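Local coordinates for M32 carboxypeptidase (Chitinophagaceae bacterium, PDB 7A03), which probably removes amino acids from the C-terminal end of peptides as a metal-dependent carboxypeptidase of the M32 (Taq) family, at residues A197-L202 with E336-I341; L273-P279 with R460-P465; P286-A291 with P465-Y470; A353-T357 with Y492-F497. One frame throughout, in Å; residues are numbered along the deposited sequence. Where two conformers were deposited one is given.

Contact 1 of 4, residues A197-L202 with E336-I341; sequences ARRDFL and EFYKAI
Phe-201 and Leu-202 close over Ala-340 on the short helix 334-341, so that a loop that enters a 3-10 turn at Asp-200 docks against a helix in this mostly helical M32 fold. The Ala-340 methyl is the centre of the apolar patch: CZ of Phe-201 comes to 3.5 Å from Ala-340 CB, and Arg-199 lays its CG against the same methyl. Phe-337 completes the patch one turn back. The Phe-201 ring passes it at a slant, while the Leu-202 side chain crosses it at about a right angle, CD2 of Leu-202 standing 4.0 Å from CE1 of Phe-337. Both residues lie in the 3-10 turn with their CB atoms directed to the helix. In Phe-201 the ring carbon CG sits between the backbone N and the carbonyl carbon (chi1 50°), which brings one ring face over its own chain at Arg-199 CA and turns the ring edge to the Glu-336 carbonyl oxygen. Behind Phe-337 stand Trp-314 and Tyr-318 of helix 311-324.

At the outer end Arg-198, in one of its two conformers, stretches out fully to make a salt bridge with Glu-336, provisional on that account, NH1 of Arg-198 lying 3.1 Å from OE1 of Glu-336. Both groups are also held from outside the pair: Arg-198 NH1 by the carbonyl of Asn-331, and Glu-336 OE1 by the backbone N of Ser-333. A water bridges the two backbones, giving one proton to Arg-198 O at 2.6 Å and the other to Glu-336 O at 2.7 Å.

Contact 2 of 4, residues L273-P279 with R460-P465; sequences LYEQGLP and RNNIHP
Tyr-274 and His-464 make the main aromatic contact. Their rings are near parallel, with planes 24° apart, but slid so far that they barely overlap. What lies over the imidazole is the tyrosine backbone: Tyr-274 CA sits 3.6 Å from the centroid of the His-464 ring, almost on the ring normal, in a CH-pi contact. Further along the same side of the tyrosine, Ile-463 CG2 comes to 4.2 Å from Tyr-274 CZ.

The direct polar contact belongs to Arg-460. Its NH2 donates to Leu-273 O at 2.9 Å, nearly straight (165°) and close to the guanidinium plane. A bend at chi2 (-80°) turns the chain back toward its own segment, where NE of Arg-460 gives its proton to ND1 of His-464 at 3.0 Å, in the imidazole plane. With ND1 accepting here and NE2 bonded to Gln-299 of helix 293-307, the imidazole is pinned in rotation.

Two waters extend the network. One accepts from Arg-460 NH2 and donates to Gln-276 OE1, which also takes a bond from Asp-225 N; the other donates to Ile-463 O and lies 2.5 Å from Tyr-274 OH, itself bonded by Ala-291 N.

Close backbone approach needs Gly-277, whose CA lies over the guanidinium face, 3.5 Å from Arg-460 NE. Pro-279 CD rests against Pro-465 O.

The contact joins the C-terminal end of helix 258-277 to the turn after helix 453-462; the former carries an HExxH sequence, His-267 to His-271, consistent with the zincin-type metal site of M32 peptidases, although no metal is bound to these histidines here.

Contact 3 of 4, residues P286-A291 with P465-Y470; sequences PCGEAA and PFGRFY
Arg-468 sets one face of its guanidinium against Pro-286 CB, near the rim, and reaches along Glu-289. The two long side chains run side by side in the same direction, and a bend at chi3 (63°) brings NH1 of Arg-468 to 3.0 Å from OE1 of Glu-289 in a salt bridge. The two planes are 14° apart, though NH1, on the syn side of OE1, sits somewhat out of the carboxylate plane. Asp-94 of helix 82-100 binds the same NH1, so two acids share the charge.

The backbones are tied as well. Arg-468 N donates to Pro-286 O at 3.0 Å, and Glu-289 N reaches that oxygen from the opposite face of its plane. The type II' turn from Phe-466 to Phe-469 puts Gly-467, at positive phi, against Cys-287, with Gly-467 CA 3.6 Å from Cys-287 O in a CA-H...O contact. Cys-287 SG meets the Phe-469 ring at its edge, 5.2 Å from the centroid. One water joins Cys-287 O to Pro-465 O.

Both segments are connecting loops, one between helices 258-277 and 293-307, the other between 453-462 and 472-480, and helix 82-100 lies against them through Asn-87, Leu-90 and Ser-91, which touch Pro-286.

Contact 4 of 4, residues A353-T357 with Y492-F497; sequences ADEIT and YAAGKF
Glu-355 holds two donors from helix 486-497 with its carboxylate. Tyr-492 OH gives its proton to OE1 of Glu-355 at 2.7 Å, on the syn side, with OE1 lying at the edge of the tyrosine ring and the two planes 69° apart. Lys-496 NZ meets OE2 of Glu-355 at 2.7 Å in a salt bridge, on the syn lone pair of OE2. Lys-496 also donates to Tyr-492 OH at 3.1 Å, so the three polar ends form a closed triangle, and Asn-342 OD1 takes a further bond from NZ. A bend at chi3 (62°) in the otherwise extended lysine chain directs NZ to this point.

While Glu-355 and Tyr-492 are partly exposed, the apolar part beside them is buried and tight. Ile-356 CD1 packs on the Ala-493 methyl, 3.7 Å from its CB, and Ile-356 CG1 comes equally near to CE2 of Phe-497 as the two side chains slide past each other in opposite directions. Side chains, not backbones, meet here: the nearest CA atoms, of Ile-356 and Ala-493, are 7.7 Å apart.

Asp-354 turns its carboxylate to its own loop. There OD1 accepts from Ile-356 N, an Asx turn, and from Thr-357 N, an Asx motif, both from the same face, just before helix 358-374.

Around this joint, Leu-188 and Ile-191 of helix 170-192 cover Ile-356 and Phe-497, while Asn-305 of helix 293-307 touches Glu-355 and Tyr-492.

The four contacts fall into two groups. Contacts 2 and 3, with centres 9 Å apart, share Pro-465 and are joined by a probable hydrogen bond from Ala-291 N to Tyr-274 OH; together they tie the chain around the end of helix 258-277 to the chain around 460-470. Contacts 1 and 4 lie 15 Å apart, centre to centre, and touch where Tyr-338 and Lys-339 meet Lys-496. Contacts 1 and 3 sit on opposite sides of the chain's centre, their centres about 40 Å apart. Along the sequence contact 1 closes before contact 4 opens, whereas the other pairs interleave, so segments far apart in sequence are brought together across the mostly helical chain.

Contact 1 of 4, residues A197-L202 with E336-I341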
loop_
_atom_site.group_PDB
_atom_site.type_symbol
_atom_site.label_atom_id
_atom_site.label_comp_id
_atom_site.label_asym_id
_atom_site.label_seq_id
_atom_site.Cartn_x
_atom_site.Cartn_y
_atom_site.Cartn_z
ATOM N N ALA A 197 19.799 -8.177 20.744
ATOM C CA ALA A 197 19.192 -7.201 21.637
ATOM C C ALA A 197 18.059 -7.846 22.425
ATOM O O ALA A 197 17.388 -8.754 21.929
ATOM C CB ALA A 197 18.639 -6.019 20.839
ATOM N N ARG A 198 17.956 -7.390 23.678
ATOM C CA ARG A 198 16.784 -7.567 24.513
ATOM C C ARG A 198 15.558 -7.047 23.785
ATOM O O ARG A 198 15.599 -6.025 23.093
ATOM C CB ARG A 198 16.975 -6.786 25.817
ATOM C CG ARG A 198 16.054 -7.201 26.960
ATOM C CD ARG A 198 16.099 -6.177 28.090
ATOM N NE ARG A 198 15.006 -6.347 29.046
ATOM C CZ ARG A 198 14.760 -5.517 30.055
ATOM N NH1 ARG A 198 15.528 -4.454 30.240
ATOM N NH2 ARG A 198 13.740 -5.747 30.875
ATOM N N ARG A 199 14.454 -7.738 24.004
ATOM C CA ARG A 199 13.279 -7.705 23.134
ATOM C C ARG A 199 12.100 -8.539 23.634
ATOM O O ARG A 199 10.963 -8.302 23.217
ATOM C CB ARG A 199 13.612 -8.054 21.675
ATOM C CG ARG A 199 12.626 -7.442 20.698
ATOM C CD ARG A 199 12.752 -7.960 19.277
ATOM N NE ARG A 199 11.656 -7.446 18.458
ATOM C CZ ARG A 199 11.239 -7.995 17.323
ATOM N NH1 ARG A 199 11.829 -9.090 16.859
ATOM N NH2 ARG A 199 10.231 -7.451 16.652
ATOM N N ASP A 200 12.331 -9.505 24.528
ATOM C CA ASP A 200 11.217 -10.354 24.933
ATOM C C ASP A 200 10.163 -9.600 25.737
ATOM O O ASP A 200 9.035 -10.091 25.869
ATOM C CB ASP A 200 11.693 -11.636 25.617
ATOM C CG ASP A 200 12.450 -11.374 26.897
ATOM O OD1 ASP A 200 12.653 -10.192 27.254
ATOM O OD2 ASP A 200 12.844 -12.367 27.547
ATOM N N PHE A 201 10.488 -8.405 26.242
ATOM C CA PHE A 201 9.473 -7.580 26.887
ATOM C C PHE A 201 8.336 -7.216 25.944
ATOM O O PHE A 201 7.230 -6.911 26.410
ATOM C CB PHE A 201 10.097 -6.309 27.478
ATOM C CG PHE A 201 10.979 -5.548 26.517
ATOM C CD1 PHE A 201 10.431 -4.663 25.597
ATOM C CD2 PHE A 201 12.357 -5.695 26.557
ATOM C CE1 PHE A 201 11.239 -3.960 24.708
ATOM C CE2 PHE A 201 13.169 -4.984 25.686
ATOM C CZ PHE A 201 12.608 -4.115 24.768
ATOM N N LEU A 202 8.565 -7.258 24.630
ATOM C CA LEU A 202 7.483 -6.954 23.699
ATOM C C LEU A 202 6.454 -8.070 23.637
ATOM O O LEU A 202 5.341 -7.842 23.150
ATOM C CB LEU A 202 8.025 -6.681 22.295
ATOM C CG LEU A 202 8.840 -5.412 22.075
ATOM C CD1 LEU A 202 9.269 -5.360 20.617
ATOM C CD2 LEU A 202 8.058 -4.163 22.435
ATOM N N GLU A 336 16.830 0.396 24.756
ATOM C CA GLU A 336 16.425 -0.999 24.573
ATOM C C GLU A 336 15.130 -1.099 23.780
ATOM O O GLU A 336 15.003 -1.943 22.879
ATOM C CB GLU A 336 16.276 -1.688 25.927
ATOM C CG GLU A 336 17.595 -1.837 26.649
ATOM C CD GLU A 336 17.444 -2.373 28.059
ATOM O OE1 GLU A 336 16.569 -1.874 28.793
ATOM O OE2 GLU A 336 18.204 -3.289 28.435
ATOM N N PHE A 337 14.158 -0.245 24.107
ATOM C CA PHE A 337 12.886 -0.259 23.403
ATOM C C PHE A 337 13.072 0.114 21.932
ATOM O O PHE A 337 12.516 -0.540 21.037
ATOM C CB PHE A 337 11.912 0.689 24.105
ATOM C CG PHE A 337 10.539 0.675 23.508
ATOM C CD1 PHE A 337 9.610 -0.287 23.886
ATOM C CD2 PHE A 337 10.177 1.625 22.571
ATOM C CE1 PHE A 337 8.342 -0.304 23.330
ATOM C CE2 PHE A 337 8.917 1.604 22.013
ATOM C CZ PHE A 337 8.008 0.647 22.398
ATOM N N TYR A 338 13.881 1.146 21.667
ATOM C CA TYR A 338 14.138 1.607 20.300
ATOM C C TYR A 338 14.787 0.509 19.463
ATOM O O TYR A 338 14.372 0.234 18.319
ATOM C CB TYR A 338 15.029 2.848 20.389
ATOM C CG TYR A 338 15.615 3.349 19.094
ATOM C CD1 TYR A 338 14.801 3.799 18.057
ATOM C CD2 TYR A 338 16.984 3.387 18.916
ATOM C CE1 TYR A 338 15.347 4.262 16.877
ATOM C CE2 TYR A 338 17.534 3.851 17.740
ATOM C CZ TYR A 338 16.713 4.283 16.726
ATOM O OH TYR A 338 17.271 4.750 15.553
ATOM N N LYS A 339 15.775 -0.168 20.041
ATOM C CA LYS A 339 16.420 -1.258 19.322
ATOM C C LYS A 339 15.445 -2.408 19.093
ATOM O O LYS A 339 15.436 -3.018 18.016
ATOM C CB LYS A 339 17.655 -1.722 20.088
ATOM C CG LYS A 339 18.787 -0.692 20.101
ATOM C CD LYS A 339 19.131 -0.253 18.680
ATOM C CE LYS A 339 20.104 0.920 18.654
ATOM N NZ LYS A 339 20.521 1.235 17.257
ATOM N N ALA A 340 14.583 -2.688 20.073
ATOM C CA ALA A 340 13.683 -3.832 19.969
ATOM C C ALA A 340 12.612 -3.618 18.906
ATOM O O ALA A 340 12.211 -4.565 18.216
ATOM C CB ALA A 340 13.030 -4.068 21.326
ATOM N N ILE A 341 12.114 -2.383 18.780
ATOM C CA ILE A 341 11.119 -2.093 17.754
ATOM C C ILE A 341 11.746 -1.915 16.382
ATOM O O ILE A 341 11.016 -1.787 15.388
ATOM C CB ILE A 341 10.194 -0.925 18.141
ATOM C CG1 ILE A 341 11.008 0.369 18.221
ATOM C CG2 ILE A 341 9.493 -1.238 19.461
ATOM C CD1 ILE A 341 10.237 1.607 17.881
HETATM O O HOH W 1 16.937 -3.815 22.916
#

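Contact 2 of 4, residues L273-P279 with R460-P465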
loop_
_atom_site.group_PDB
_atom_site.type_symbol
_atom_site.label_atom_id
_atom_site.label_comp_id
_atom_site.label_asym_id
_atom_site.label_seq_id
_atom_site.Cartn_x
_atom_site.Cartn_y
_atom_site.Cartn_z
ATOM N N LEU A 273 -4.900 10.172 7.127
ATOM C CA LEU A 273 -4.636 11.602 7.058
ATOM C C LEU A 273 -4.612 12.062 5.609
ATOM O O LEU A 273 -5.097 13.159 5.280
ATOM C CB LEU A 273 -3.308 11.935 7.745
ATOM C CG LEU A 273 -3.254 11.750 9.258
ATOM C CD1 LEU A 273 -1.796 11.777 9.727
ATOM C CD2 LEU A 273 -4.091 12.824 9.983
ATOM N N TYR A 274 -4.039 11.231 4.723
ATOM C CA TYR A 274 -4.110 11.544 3.299
ATOM C C TYR A 274 -5.560 11.651 2.829
ATOM O O TYR A 274 -5.949 12.639 2.190
ATOM C CB TYR A 274 -3.387 10.442 2.516
ATOM C CG TYR A 274 -3.118 10.689 1.045
ATOM C CD1 TYR A 274 -3.424 11.902 0.430
ATOM C CD2 TYR A 274 -2.496 9.699 0.285
ATOM C CE1 TYR A 274 -3.126 12.114 -0.918
ATOM C CE2 TYR A 274 -2.187 9.904 -1.062
ATOM C CZ TYR A 274 -2.502 11.118 -1.649
ATOM O OH TYR A 274 -2.182 11.301 -2.981
ATOM N N GLU A 275 -6.362 10.612 3.098
ATOM C CA GLU A 275 -7.755 10.621 2.633
ATOM C C GLU A 275 -8.544 11.806 3.198
ATOM O O GLU A 275 -9.366 12.411 2.488
ATOM C CB GLU A 275 -8.436 9.303 2.974
ATOM C CG GLU A 275 -7.903 8.132 2.150
ATOM C CD GLU A 275 -8.333 8.210 0.689
ATOM O OE1 GLU A 275 -9.461 8.662 0.412
ATOM O OE2 GLU A 275 -7.563 7.799 -0.209
ATOM N N GLN A 276 -8.289 12.174 4.455
ATOM C CA GLN A 276 -8.980 13.314 5.056
ATOM C C GLN A 276 -8.499 14.637 4.478
ATOM O O GLN A 276 -9.151 15.670 4.697
ATOM C CB GLN A 276 -8.864 13.301 6.582
ATOM C CG GLN A 276 -9.694 12.201 7.220
ATOM C CD GLN A 276 -9.752 12.295 8.741
ATOM O OE1 GLN A 276 -8.826 12.782 9.374
ATOM N NE2 GLN A 276 -10.839 11.817 9.330
ATOM N N GLY A 277 -7.372 14.635 3.764
ATOM C CA GLY A 277 -6.890 15.846 3.133
ATOM C C GLY A 277 -7.256 16.056 1.676
ATOM O O GLY A 277 -6.947 17.115 1.118
ATOM N N LEU A 278 -7.928 15.097 1.043
ATOM C CA LEU A 278 -8.373 15.292 -0.332
ATOM C C LEU A 278 -9.567 16.252 -0.359
ATOM O O LEU A 278 -10.378 16.272 0.570
ATOM C CB LEU A 278 -8.758 13.949 -0.962
ATOM C CG LEU A 278 -7.584 12.978 -1.144
ATOM C CD1 LEU A 278 -8.031 11.524 -1.228
ATOM C CD2 LEU A 278 -6.730 13.350 -2.347
ATOM N N PRO A 279 -9.685 17.082 -1.397
ATOM C CA PRO A 279 -10.726 18.128 -1.389
ATOM C C PRO A 279 -12.120 17.565 -1.630
ATOM O O PRO A 279 -12.340 16.783 -2.563
ATOM C CB PRO A 279 -10.298 19.087 -2.507
ATOM C CG PRO A 279 -9.340 18.314 -3.360
ATOM C CD PRO A 279 -8.761 17.200 -2.541
ATOM N N ARG A 460 0.020 18.356 4.107
ATOM C CA ARG A 460 -1.217 18.938 3.613
ATOM C C ARG A 460 -0.963 20.041 2.599
ATOM O O ARG A 460 -1.850 20.340 1.796
ATOM C CB ARG A 460 -2.024 19.486 4.790
ATOM C CG ARG A 460 -2.684 18.405 5.628
ATOM C CD ARG A 460 -3.980 17.903 4.964
ATOM N NE ARG A 460 -4.432 16.644 5.542
ATOM C CZ ARG A 460 -5.131 16.545 6.664
ATOM N NH1 ARG A 460 -5.487 17.635 7.330
ATOM N NH2 ARG A 460 -5.499 15.357 7.104
ATOM N N ASN A 461 0.223 20.665 2.627
ATOM C CA ASN A 461 0.594 21.656 1.618
ATOM C C ASN A 461 1.268 21.046 0.396
ATOM O O ASN A 461 1.190 21.623 -0.701
ATOM C CB ASN A 461 1.529 22.710 2.218
ATOM C CG ASN A 461 0.825 23.590 3.238
ATOM O OD1 ASN A 461 -0.394 23.739 3.210
ATOM N ND2 ASN A 461 1.595 24.185 4.135
ATOM N N ASN A 462 1.920 19.893 0.547
ATOM C CA ASN A 462 2.725 19.338 -0.529
ATOM C C ASN A 462 2.138 18.118 -1.217
ATOM O O ASN A 462 2.466 17.890 -2.383
ATOM C CB ASN A 462 4.127 18.994 -0.025
ATOM C CG ASN A 462 4.980 20.220 0.151
ATOM O OD1 ASN A 462 5.584 20.710 -0.808
ATOM N ND2 ASN A 462 5.019 20.741 1.374
ATOM N N ILE A 463 1.300 17.326 -0.543
ATOM C CA ILE A 463 0.845 16.055 -1.116
ATOM C C ILE A 463 -0.672 15.932 -1.128
ATOM O O ILE A 463 -1.281 15.718 -2.183
ATOM C CB ILE A 463 1.491 14.855 -0.401
ATOM C CG1 ILE A 463 3.005 14.846 -0.672
ATOM C CG2 ILE A 463 0.856 13.561 -0.893
ATOM C CD1 ILE A 463 3.794 13.918 0.227
ATOM N N HIS A 464 -1.292 16.065 0.043
ATOM C CA HIS A 464 -2.691 15.666 0.189
ATOM C C HIS A 464 -3.689 16.339 -0.745
ATOM O O HIS A 464 -4.606 15.639 -1.210
ATOM C CB HIS A 464 -3.125 15.822 1.646
ATOM C CG HIS A 464 -2.365 14.948 2.587
ATOM N ND1 HIS A 464 -2.574 14.958 3.951
ATOM C CD2 HIS A 464 -1.417 14.012 2.357
ATOM C CE1 HIS A 464 -1.776 14.073 4.522
ATOM N NE2 HIS A 464 -1.058 13.491 3.575
ATOM N N PRO A 465 -3.638 17.648 -1.011
ATOM C CA PRO A 465 -4.776 18.302 -1.676
ATOM C C PRO A 465 -4.783 18.193 -3.186
ATOM O O PRO A 465 -5.727 18.680 -3.812
ATOM C CB PRO A 465 -4.597 19.768 -1.259
ATOM C CG PRO A 465 -3.124 19.928 -1.192
ATOM C CD PRO A 465 -2.594 18.629 -0.643
HETATM O O HOH W 2 -2.364 13.692 -3.786
HETATM O O HOH W 3 -7.108 14.888 9.429
#

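Contact 3 of 4, residues P286-A291 with P465-Y470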
loop_
_atom_site.group_PDB
_atom_site.type_symbol
_atom_site.label_atom_id
_atom_site.label_comp_id
_atom_site.label_asym_id
_atom_site.label_seq_id
_atom_site.Cartn_x
_atom_site.Cartn_y
_atom_site.Cartn_z
ATOM N N PRO A 286 -10.730 12.826 -10.688
ATOM C CA PRO A 286 -9.328 12.422 -10.503
ATOM C C PRO A 286 -8.555 13.314 -9.547
ATOM O O PRO A 286 -7.753 12.811 -8.753
ATOM C CB PRO A 286 -8.761 12.430 -11.932
ATOM C CG PRO A 286 -9.978 12.161 -12.804
ATOM C CD PRO A 286 -11.098 12.910 -12.113
ATOM N N CYS A 287 -8.807 14.622 -9.569
ATOM C CA CYS A 287 -8.120 15.511 -8.641
ATOM C C CYS A 287 -8.685 15.447 -7.222
ATOM O O CYS A 287 -8.223 16.194 -6.361
ATOM C CB CYS A 287 -8.024 16.937 -9.195
ATOM S SG CYS A 287 -6.998 17.034 -10.696
ATOM N N GLY A 288 -9.639 14.553 -6.948
ATOM C CA GLY A 288 -10.060 14.257 -5.592
ATOM C C GLY A 288 -9.712 12.865 -5.105
ATOM O O GLY A 288 -10.213 12.455 -4.052
ATOM N N GLU A 289 -8.887 12.116 -5.851
ATOM C CA GLU A 289 -8.476 10.758 -5.514
ATOM C C GLU A 289 -6.984 10.729 -5.192
ATOM O O GLU A 289 -6.211 11.530 -5.717
ATOM C CB GLU A 289 -8.734 9.806 -6.700
ATOM C CG GLU A 289 -10.203 9.692 -7.092
ATOM C CD GLU A 289 -10.433 8.975 -8.425
ATOM O OE1 GLU A 289 -9.441 8.654 -9.113
ATOM O OE2 GLU A 289 -11.617 8.718 -8.775
ATOM N N ALA A 290 -6.583 9.793 -4.329
ATOM C CA ALA A 290 -5.166 9.609 -4.034
ATOM C C ALA A 290 -4.371 9.445 -5.325
ATOM O O ALA A 290 -4.850 8.853 -6.297
ATOM C CB ALA A 290 -4.974 8.357 -3.180
ATOM N N ALA A 291 -3.133 9.966 -5.322
ATOM C CA ALA A 291 -2.341 10.067 -6.548
ATOM C C ALA A 291 -1.999 8.701 -7.130
ATOM O O ALA A 291 -1.953 8.543 -8.358
ATOM C CB ALA A 291 -1.074 10.891 -6.308
ATOM N N PRO A 465 -3.638 17.648 -1.011
ATOM C CA PRO A 465 -4.776 18.302 -1.676
ATOM C C PRO A 465 -4.783 18.193 -3.186
ATOM O O PRO A 465 -5.727 18.680 -3.812
ATOM C CB PRO A 465 -4.597 19.768 -1.259
ATOM C CG PRO A 465 -3.124 19.928 -1.192
ATOM C CD PRO A 465 -2.594 18.629 -0.643
ATOM N N PHE A 466 -3.761 17.600 -3.789
ATOM C CA PHE A 466 -3.647 17.588 -5.238
ATOM C C PHE A 466 -4.322 16.402 -5.902
ATOM O O PHE A 466 -4.463 16.408 -7.127
ATOM C CB PHE A 466 -2.178 17.639 -5.642
ATOM C CG PHE A 466 -1.482 18.872 -5.158
ATOM C CD1 PHE A 466 -1.840 20.111 -5.645
ATOM C CD2 PHE A 466 -0.508 18.801 -4.191
ATOM C CE1 PHE A 466 -1.221 21.259 -5.192
ATOM C CE2 PHE A 466 0.127 19.947 -3.740
ATOM C CZ PHE A 466 -0.235 21.175 -4.244
ATOM N N GLY A 467 -4.746 15.406 -5.140
ATOM C CA GLY A 467 -5.304 14.224 -5.758
ATOM C C GLY A 467 -4.356 13.641 -6.793
ATOM O O GLY A 467 -3.154 13.457 -6.540
ATOM N N ARG A 468 -4.890 13.350 -7.974
ATOM C CA ARG A 468 -4.114 12.804 -9.085
ATOM C C ARG A 468 -3.541 13.861 -10.017
ATOM O O ARG A 468 -3.051 13.501 -11.088
ATOM C CB ARG A 468 -4.964 11.825 -9.904
ATOM C CG ARG A 468 -5.199 10.488 -9.203
ATOM C CD ARG A 468 -6.320 9.694 -9.874
ATOM N NE ARG A 468 -5.979 9.337 -11.252
ATOM C CZ ARG A 468 -6.844 8.852 -12.140
ATOM N NH1 ARG A 468 -8.118 8.678 -11.808
ATOM N NH2 ARG A 468 -6.429 8.559 -13.364
ATOM N N PHE A 469 -3.582 15.149 -9.645
ATOM C CA PHE A 469 -3.141 16.196 -10.567
ATOM C C PHE A 469 -1.719 15.958 -11.066
ATOM O O PHE A 469 -1.436 16.115 -12.258
ATOM C CB PHE A 469 -3.259 17.577 -9.916
ATOM C CG PHE A 469 -2.967 18.713 -10.864
ATOM C CD1 PHE A 469 -1.667 19.151 -11.075
ATOM C CD2 PHE A 469 -3.989 19.320 -11.573
ATOM C CE1 PHE A 469 -1.400 20.186 -11.970
ATOM C CE2 PHE A 469 -3.734 20.354 -12.461
ATOM C CZ PHE A 469 -2.439 20.791 -12.662
ATOM N N TYR A 470 -0.821 15.571 -10.170
ATOM C CA TYR A 470 0.545 15.213 -10.525
ATOM C C TYR A 470 0.711 13.698 -10.492
ATOM O O TYR A 470 0.186 13.018 -9.605
ATOM C CB TYR A 470 1.530 15.827 -9.529
ATOM C CG TYR A 470 1.450 17.331 -9.388
ATOM C CD1 TYR A 470 2.015 18.171 -10.346
ATOM C CD2 TYR A 470 0.841 17.912 -8.284
ATOM C CE1 TYR A 470 1.956 19.548 -10.208
ATOM C CE2 TYR A 470 0.771 19.286 -8.143
ATOM C CZ TYR A 470 1.338 20.102 -9.107
ATOM O OH TYR A 470 1.271 21.471 -8.966
HETATM O O HOH W 4 -7.118 18.794 -6.172
HETATM O O HOH W 5 -1.234 10.878 -10.078
#

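Contact 4 of 4, residues A353-T357 with Y492-F497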
loop_
_atom_site.group_PDB
_atom_site.type_symbol
_atom_site.label_atom_id
_atom_site.label_comp_id
_atom_site.label_asym_id
_atom_site.label_seq_id
_atom_site.Cartn_x
_atom_site.Cartn_y
_atom_site.Cartn_z
ATOM N N ALA A 353 7.789 -9.123 7.761
ATOM C CA ALA A 353 9.182 -8.739 7.608
ATOM C C ALA A 353 9.446 -7.319 8.109
ATOM O O ALA A 353 8.604 -6.424 7.998
ATOM C CB ALA A 353 9.580 -8.845 6.133
ATOM N N ASP A 354 10.644 -7.122 8.655
ATOM C CA ASP A 354 11.093 -5.790 9.026
ATOM C C ASP A 354 11.300 -4.930 7.773
ATOM O O ASP A 354 11.351 -5.423 6.637
ATOM C CB ASP A 354 12.431 -5.889 9.741
ATOM C CG ASP A 354 13.491 -6.511 8.859
ATOM O OD1 ASP A 354 14.156 -5.775 8.092
ATOM O OD2 ASP A 354 13.634 -7.746 8.916
ATOM N N GLU A 355 11.475 -3.626 7.993
ATOM C CA GLU A 355 11.529 -2.666 6.887
ATOM C C GLU A 355 12.769 -2.803 6.001
ATOM O O GLU A 355 12.829 -2.143 4.955
ATOM C CB GLU A 355 11.396 -1.221 7.399
ATOM C CG GLU A 355 12.629 -0.701 8.114
ATOM C CD GLU A 355 12.446 0.707 8.691
ATOM O OE1 GLU A 355 11.903 1.600 7.993
ATOM O OE2 GLU A 355 12.869 0.910 9.847
ATOM N N ILE A 356 13.763 -3.608 6.377
ATOM C CA ILE A 356 14.915 -3.805 5.502
ATOM C C ILE A 356 14.669 -5.027 4.634
ATOM O O ILE A 356 14.620 -4.932 3.399
ATOM C CB ILE A 356 16.239 -3.939 6.279
ATOM C CG1 ILE A 356 16.470 -2.699 7.145
ATOM C CG2 ILE A 356 17.397 -4.165 5.325
ATOM C CD1 ILE A 356 16.543 -1.411 6.351
ATOM N N THR A 357 14.505 -6.183 5.277
ATOM C CA THR A 357 14.330 -7.417 4.520
ATOM C C THR A 357 13.054 -7.409 3.687
ATOM O O THR A 357 12.997 -8.123 2.679
ATOM C CB THR A 357 14.344 -8.629 5.456
ATOM O OG1 THR A 357 13.246 -8.527 6.373
ATOM C CG2 THR A 357 15.659 -8.713 6.210
ATOM N N TYR A 492 18.626 6.799 5.296
ATOM C CA TYR A 492 17.766 6.671 6.467
ATOM C C TYR A 492 18.011 5.344 7.187
ATOM O O TYR A 492 18.145 5.294 8.424
ATOM C CB TYR A 492 16.311 6.782 5.980
ATOM C CG TYR A 492 15.288 6.017 6.797
ATOM C CD1 TYR A 492 14.860 6.500 8.027
ATOM C CD2 TYR A 492 14.734 4.829 6.324
ATOM C CE1 TYR A 492 13.933 5.810 8.783
ATOM C CE2 TYR A 492 13.798 4.132 7.080
ATOM C CZ TYR A 492 13.411 4.633 8.304
ATOM O OH TYR A 492 12.482 3.961 9.053
ATOM N N ALA A 493 18.132 4.261 6.416
ATOM C CA ALA A 493 18.298 2.933 6.996
ATOM C C ALA A 493 19.684 2.753 7.598
ATOM O O ALA A 493 19.828 2.214 8.699
ATOM C CB ALA A 493 18.055 1.882 5.911
ATOM N N ALA A 494 20.723 3.151 6.864
ATOM C CA ALA A 494 22.079 3.097 7.391
ATOM C C ALA A 494 22.211 3.951 8.643
ATOM O O ALA A 494 22.834 3.528 9.621
ATOM C CB ALA A 494 23.077 3.542 6.319
ATOM N N GLY A 495 21.614 5.149 8.644
ATOM C CA GLY A 495 21.702 5.998 9.819
ATOM C C GLY A 495 21.091 5.357 11.045
ATOM O O GLY A 495 21.587 5.531 12.164
ATOM N N LYS A 496 20.013 4.594 10.853
ATOM C CA LYS A 496 19.400 3.936 11.999
ATOM C C LYS A 496 20.106 2.639 12.388
ATOM O O LYS A 496 20.205 2.332 13.581
ATOM C CB LYS A 496 17.910 3.698 11.732
ATOM C CG LYS A 496 17.261 2.729 12.685
ATOM C CD LYS A 496 15.775 2.994 12.796
ATOM C CE LYS A 496 15.094 2.803 11.464
ATOM N NZ LYS A 496 13.610 2.803 11.656
ATOM N N PHE A 497 20.635 1.878 11.423
ATOM C CA PHE A 497 21.099 0.517 11.700
ATOM C C PHE A 497 22.619 0.343 11.806
ATOM O O PHE A 497 23.061 -0.704 12.295
ATOM C CB PHE A 497 20.535 -0.449 10.645
ATOM C CG PHE A 497 19.059 -0.631 10.739
ATOM C CD1 PHE A 497 18.509 -1.318 11.819
ATOM C CD2 PHE A 497 18.208 -0.094 9.782
ATOM C CE1 PHE A 497 17.146 -1.481 11.919
ATOM C CE2 PHE A 497 16.841 -0.257 9.878
ATOM C CZ PHE A 497 16.307 -0.950 10.949
#